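Local structure of type II restriction enzyme MspI (Moraxella sp., 1SA3) at residues Leu113-Lys119 / Pro201-Phe207; Leu39-Ile45 / Ile77-Ser83. The protein recognises the palindromic double-stranded DNA sequence 5'-CCGG-3' and cleaves after its first cytosine, leaving fragments with terminal 5'-phosphates. One frame throughout, in Å; residues are numbered along the deposited sequence.

Interaction 1: Leu113-Lys119 / Pro201-Phe207. With nucleotides of chain A.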
# COMPACT_ATOMS: atom_id res chain seq x y z
N LEU E 113 -6.36 -13.64 9.83
CA LEU E 113 -5.04 -13.36 9.28
C LEU E 113 -5.17 -12.02 8.59
O LEU E 113 -6.16 -11.77 7.89
CB LEU E 113 -4.63 -14.43 8.27
CG LEU E 113 -3.26 -14.21 7.61
CD1 LEU E 113 -2.16 -14.37 8.65
CD2 LEU E 113 -3.09 -15.21 6.47
N VAL E 114 -4.20 -11.14 8.79
CA VAL E 114 -4.24 -9.82 8.17
C VAL E 114 -3.00 -9.53 7.34
O VAL E 114 -1.98 -9.07 7.87
CB VAL E 114 -4.36 -8.69 9.23
CG1 VAL E 114 -4.65 -7.36 8.53
CG2 VAL E 114 -5.46 -9.01 10.22
N PRO E 115 -3.05 -9.81 6.03
CA PRO E 115 -1.90 -9.55 5.15
C PRO E 115 -1.76 -8.03 5.04
O PRO E 115 -2.76 -7.30 4.96
CB PRO E 115 -2.31 -10.22 3.84
CG PRO E 115 -3.80 -10.11 3.86
CD PRO E 115 -4.12 -10.49 5.28
N LEU E 116 -0.52 -7.57 5.06
CA LEU E 116 -0.26 -6.13 5.02
C LEU E 116 0.69 -5.70 3.92
O LEU E 116 1.56 -6.46 3.50
CB LEU E 116 0.36 -5.68 6.35
CG LEU E 116 -0.13 -6.20 7.70
CD1 LEU E 116 0.97 -5.96 8.74
CD2 LEU E 116 -1.42 -5.51 8.11
N ASN E 117 0.52 -4.46 3.48
CA ASN E 117 1.44 -3.87 2.52
C ASN E 117 1.95 -2.66 3.30
O ASN E 117 1.16 -1.86 3.80
CB ASN E 117 0.73 -3.42 1.24
CG ASN E 117 1.70 -2.77 0.26
OD1 ASN E 117 1.91 -1.56 0.30
ND2 ASN E 117 2.30 -3.58 -0.61
N ILE E 118 3.27 -2.52 3.41
CA ILE E 118 3.85 -1.43 4.19
C ILE E 118 4.86 -0.63 3.40
O ILE E 118 5.74 -1.20 2.76
CB ILE E 118 4.55 -1.99 5.45
CG1 ILE E 118 3.61 -2.95 6.18
CG2 ILE E 118 4.99 -0.84 6.37
CD1 ILE E 118 4.23 -3.67 7.37
N LYS E 119 4.73 0.70 3.45
CA LYS E 119 5.65 1.59 2.74
C LYS E 119 5.99 2.80 3.58
O LYS E 119 5.35 3.08 4.60
CB LYS E 119 5.02 2.10 1.45
CG LYS E 119 4.70 1.06 0.40
CD LYS E 119 4.09 1.73 -0.84
CE LYS E 119 3.52 0.70 -1.79
NZ LYS E 119 4.53 -0.34 -2.16
N PRO E 201 -2.99 -8.16 0.18
CA PRO E 201 -2.99 -7.33 1.40
C PRO E 201 -4.39 -6.82 1.73
O PRO E 201 -5.15 -6.46 0.83
CB PRO E 201 -2.06 -6.16 1.04
CG PRO E 201 -1.23 -6.68 -0.09
CD PRO E 201 -2.18 -7.53 -0.88
N ASP E 202 -4.71 -6.80 3.03
CA ASP E 202 -6.01 -6.32 3.51
C ASP E 202 -5.91 -4.89 4.04
O ASP E 202 -6.92 -4.18 4.11
CB ASP E 202 -6.53 -7.21 4.64
CG ASP E 202 -7.07 -8.53 4.14
OD1 ASP E 202 -7.31 -8.65 2.92
OD2 ASP E 202 -7.25 -9.45 4.96
N LEU E 203 -4.71 -4.48 4.42
CA LEU E 203 -4.48 -3.15 4.95
C LEU E 203 -3.27 -2.52 4.27
O LEU E 203 -2.29 -3.20 3.99
CB LEU E 203 -4.20 -3.20 6.46
CG LEU E 203 -5.28 -3.67 7.44
CD1 LEU E 203 -4.70 -3.61 8.85
CD2 LEU E 203 -6.50 -2.77 7.33
N LEU E 204 -3.35 -1.22 4.02
CA LEU E 204 -2.25 -0.49 3.41
C LEU E 204 -1.75 0.46 4.49
O LEU E 204 -2.47 1.37 4.93
CB LEU E 204 -2.74 0.31 2.19
CG LEU E 204 -3.54 -0.50 1.17
CD1 LEU E 204 -3.97 0.41 0.02
CD2 LEU E 204 -2.69 -1.68 0.64
N ILE E 205 -0.52 0.22 4.94
CA ILE E 205 0.11 1.01 5.98
C ILE E 205 1.10 1.96 5.33
O ILE E 205 1.99 1.52 4.60
CB ILE E 205 0.85 0.09 6.99
CG1 ILE E 205 -0.14 -0.87 7.63
CG2 ILE E 205 1.57 0.92 8.05
CD1 ILE E 205 0.49 -1.86 8.61
N ARG E 206 0.94 3.25 5.57
CA ARG E 206 1.82 4.25 5.00
C ARG E 206 2.46 5.14 6.06
O ARG E 206 1.78 5.95 6.69
CB ARG E 206 1.05 5.14 4.02
CG ARG E 206 0.41 4.41 2.85
CD ARG E 206 1.45 3.79 1.93
NE ARG E 206 0.83 3.15 0.78
CZ ARG E 206 0.14 3.80 -0.16
NH1 ARG E 206 -0.02 5.11 -0.08
NH2 ARG E 206 -0.40 3.13 -1.17
N PHE E 207 3.76 4.97 6.27
CA PHE E 207 4.49 5.78 7.23
C PHE E 207 4.99 7.03 6.53
O PHE E 207 5.60 6.95 5.46
CB PHE E 207 5.71 5.02 7.78
CG PHE E 207 5.38 3.99 8.80
CD1 PHE E 207 5.30 2.65 8.45
CD2 PHE E 207 5.14 4.35 10.11
CE1 PHE E 207 5.00 1.68 9.41
CE2 PHE E 207 4.84 3.40 11.08
CZ PHE E 207 4.77 2.06 10.72
P DG A 6 8.97 2.31 -0.20
OP1 DG A 6 8.78 2.25 1.28
OP2 DG A 6 7.78 2.41 -1.09
O5' DG A 6 9.95 3.51 -0.57
C5' DG A 6 9.51 4.60 -1.36
C4' DG A 6 10.69 5.44 -1.77
O4' DG A 6 11.22 4.83 -2.96
C3' DG A 6 10.29 6.86 -2.18
O3' DG A 6 10.61 7.85 -1.22
C2' DG A 6 11.07 7.14 -3.45
C1' DG A 6 11.58 5.79 -3.94
N9 DG A 6 10.82 5.52 -5.16
C8 DG A 6 9.70 4.72 -5.30
N7 DG A 6 9.15 4.81 -6.48
C5 DG A 6 9.97 5.70 -7.18
C6 DG A 6 9.86 6.20 -8.51
O6 DG A 6 9.00 5.95 -9.37
N1 DG A 6 10.91 7.07 -8.81
C2 DG A 6 11.92 7.43 -7.94
N2 DG A 6 12.84 8.30 -8.41
N3 DG A 6 12.02 6.98 -6.70
C4 DG A 6 11.02 6.12 -6.39
O HOH W 1 1.03 0.67 1.91
O HOH W 2 0.08 0.37 -1.08
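The Phe207 ring meets Ile118 at its edge: CG2 of Ile118 lies in the ring plane, 3.9 Å from Phe207 CE1, and Tyr34 packs against the same ring with the planes at about 45°. The other flat group, the Arg206 guanidinium, takes a water in its plane, at NH2, while Lys119 CD approaches its NE obliquely at 3.9 Å. That water also donates to Asn117 OD1, and a second water, accepting from Arg206 NE, reaches OD1 and the Ile205 carbonyl, tying arginine to asparagine through solvent. The Asn117 amide is turned this way with CG anti to the backbone N (chi1 179°), while its ND2 is held by Lys97 O; Arg206 NH1 pairs with the C-terminal carboxylate of Gly262.

The strands pair in parallel. Asn117 N donates to Leu203 O (3.1 Å), Ile205 N to Asn117 O (2.9 Å), Lys119 N to Ile205 O and Phe207 N to Lys119 O. Just before strand 203-210, Asp202 N reaches Pro115 O at 2.8 Å, from above the carbonyl plane. Ile205 CD1 lies 4.1 Å from Ile118 CG1 on the apolar face, where Leu116 and Ile118 pack on helix 23-41, Leu203 and Ile205 on strand 213-221. On the other face the Lys119 chain passes OP2 of DG6 of chain A. This is the central parallel pair of the PD-(D/E)XK nuclease sheet, beside the sodium site of Glu35, Asp84 and Asp99.

Interaction 2: Leu39-Ile45 / Ile77-Ser83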
# COMPACT_ATOMS: atom_id res chain seq x y z
N LEU E 39 5.97 -5.17 12.90
CA LEU E 39 6.12 -6.54 13.38
C LEU E 39 6.39 -6.60 14.89
O LEU E 39 5.84 -7.45 15.58
CB LEU E 39 7.25 -7.25 12.62
CG LEU E 39 7.09 -7.46 11.11
CD1 LEU E 39 8.37 -8.05 10.55
CD2 LEU E 39 5.92 -8.38 10.81
N ASP E 40 7.21 -5.68 15.39
CA ASP E 40 7.53 -5.66 16.81
C ASP E 40 6.37 -5.18 17.68
O ASP E 40 6.16 -5.69 18.78
CB ASP E 40 8.76 -4.78 17.07
CG ASP E 40 10.06 -5.47 16.68
OD1 ASP E 40 10.02 -6.67 16.32
OD2 ASP E 40 11.12 -4.81 16.73
N ILE E 41 5.61 -4.21 17.19
CA ILE E 41 4.47 -3.71 17.95
C ILE E 41 3.46 -4.85 18.13
O ILE E 41 2.84 -4.98 19.18
CB ILE E 41 3.80 -2.50 17.25
CG1 ILE E 41 4.72 -1.28 17.34
CG2 ILE E 41 2.45 -2.20 17.89
CD1 ILE E 41 4.26 -0.09 16.51
N PHE E 42 3.32 -5.68 17.09
CA PHE E 42 2.38 -6.81 17.11
C PHE E 42 3.07 -8.17 17.18
O PHE E 42 2.56 -9.16 16.66
CB PHE E 42 1.48 -6.76 15.86
CG PHE E 42 0.52 -5.60 15.85
CD1 PHE E 42 0.95 -4.34 15.47
CD2 PHE E 42 -0.80 -5.77 16.26
CE1 PHE E 42 0.08 -3.25 15.49
CE2 PHE E 42 -1.68 -4.69 16.29
CZ PHE E 42 -1.24 -3.43 15.91
N LYS E 43 4.22 -8.22 17.83
CA LYS E 43 5.00 -9.45 17.95
C LYS E 43 4.29 -10.53 18.76
O LYS E 43 4.29 -11.70 18.38
CB LYS E 43 6.36 -9.15 18.59
CG LYS E 43 7.33 -10.32 18.58
CD LYS E 43 8.63 -9.94 19.26
CE LYS E 43 9.70 -10.99 19.01
NZ LYS E 43 9.97 -11.12 17.55
N ASP E 44 3.70 -10.13 19.88
CA ASP E 44 2.98 -11.05 20.74
C ASP E 44 1.96 -10.29 21.58
O ASP E 44 1.92 -9.06 21.57
CB ASP E 44 3.96 -11.79 21.65
CG ASP E 44 5.00 -10.88 22.25
OD1 ASP E 44 6.18 -11.26 22.24
OD2 ASP E 44 4.63 -9.79 22.74
N ILE E 45 1.12 -11.02 22.30
CA ILE E 45 0.10 -10.38 23.11
C ILE E 45 0.73 -9.46 24.16
O ILE E 45 0.16 -8.43 24.50
CB ILE E 45 -0.81 -11.43 23.78
CG1 ILE E 45 -1.99 -10.73 24.46
CG2 ILE E 45 -0.01 -12.27 24.76
CD1 ILE E 45 -2.91 -10.00 23.50
N ILE E 77 -9.03 -9.54 21.70
CA ILE E 77 -7.85 -10.25 21.21
C ILE E 77 -7.20 -11.08 22.32
O ILE E 77 -6.79 -10.54 23.35
CB ILE E 77 -6.83 -9.25 20.64
CG1 ILE E 77 -7.47 -8.45 19.50
CG2 ILE E 77 -5.59 -10.00 20.13
CD1 ILE E 77 -6.69 -7.23 19.08
N ILE E 78 -7.11 -12.38 22.10
CA ILE E 78 -6.52 -13.29 23.07
C ILE E 78 -5.05 -13.55 22.79
O ILE E 78 -4.27 -13.79 23.70
CB ILE E 78 -7.27 -14.64 23.10
CG1 ILE E 78 -8.75 -14.40 23.42
CG2 ILE E 78 -6.64 -15.57 24.12
CD1 ILE E 78 -9.01 -13.59 24.68
N ASP E 79 -4.67 -13.51 21.51
CA ASP E 79 -3.28 -13.74 21.15
C ASP E 79 -2.98 -13.08 19.82
O ASP E 79 -3.88 -12.85 19.00
CB ASP E 79 -2.98 -15.23 21.07
CG ASP E 79 -1.49 -15.53 21.05
OD1 ASP E 79 -0.71 -14.69 21.55
OD2 ASP E 79 -1.10 -16.60 20.55
N VAL E 80 -1.71 -12.77 19.60
CA VAL E 80 -1.27 -12.12 18.38
C VAL E 80 0.14 -12.56 18.04
O VAL E 80 0.94 -12.85 18.93
CB VAL E 80 -1.24 -10.58 18.53
CG1 VAL E 80 -1.06 -9.92 17.16
CG2 VAL E 80 -2.51 -10.08 19.21
N SER E 81 0.43 -12.60 16.75
CA SER E 81 1.74 -12.95 16.24
C SER E 81 1.87 -12.26 14.88
O SER E 81 0.86 -11.91 14.26
CB SER E 81 1.90 -14.46 16.08
OG SER E 81 1.04 -14.95 15.07
N SER E 82 3.09 -12.07 14.42
CA SER E 82 3.31 -11.40 13.14
C SER E 82 4.57 -11.92 12.48
O SER E 82 5.44 -12.49 13.14
CB SER E 82 3.42 -9.89 13.35
OG SER E 82 4.54 -9.59 14.17
N SER E 83 4.69 -11.71 11.17
CA SER E 83 5.86 -12.16 10.46
C SER E 83 5.99 -11.56 9.07
O SER E 83 5.00 -11.17 8.45
CB SER E 83 5.85 -13.68 10.33
OG SER E 83 4.90 -14.10 9.37
O HOH W 3 5.32 -12.74 16.06
O HOH W 4 1.65 -14.08 22.24
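Val80 packs against Phe42 and Ile45 with its backbone N buried by the contact and without a hydrogen-bonding partner anywhere in the model. The only direct hydrogen bond between 39-45 and 77-83 runs from Ser82 OG to Leu39 O, at 2.9 Å, arriving in the carbonyl plane on a lone pair. Ser82 OG stands between its own backbone N and carbonyl carbon (chi1 62°), which aims it at the last turn of helix 23-41, and it also lies 3.2 Å from Phe42 O.

Elsewhere the two backbones meet through CH groups and water. The CA-H of Ser81 is aimed almost straight at Lys43 O, and Asp44 CA comes to 3.3 Å from Val80 O. One water donates to Lys43 O and accepts from Ser82 N; another accepts from Ile45 N and donates to Asp79 OD1, bridging the strand and the start of helix 45-51.

The apolar pairs are looser. Val80 CG1 sits at the edge of the Phe42 ring, near its plane, 4.3 Å from CD2. With CG1 anti to the backbone N (chi1 -172°) and chi2 near 64°, CD1 of Ile45 lies by the CG2 atoms of Ile77 and Val80. Against the strand backbone, Ile45 CG1 rests 3.9 Å from Ile78 O, and the Leu39 methyl CD2 3.6 Å from Ser83 N.

Asp44 N-caps helix 45-51 through Ser47 N. Across strand 77-84, Ile78 and Asp79 both face Thr105, a classic beta bulge against strand 100-106. The Phe42 side chain touches Ile102 of that strand, Leu48 of helix 45-51 and Leu66 of helix 57-69.

From the N terminus, helix 23-41 ends within 39-45 and the chain turns into helix 45-51; interaction 2 closes the loop of 31 residues, which holds most of that helix and all of helix 57-69, by bringing strand 77-84 back to the turn. The chain then runs through strand 100-106 to reach 111-121, and interaction 1 closes a much longer excursion of 81 residues, about half helical, when 201-207 returns beside it. The two loops follow one another in series, neither nested nor crossed. Both contacts reach the same five-stranded sheet, interaction 2 at its edge strand and interaction 1 in its middle, with centres 15 Å apart. Helix 23-41 serves both, its Ile38 and Glu35 packing on the strands of interaction 1.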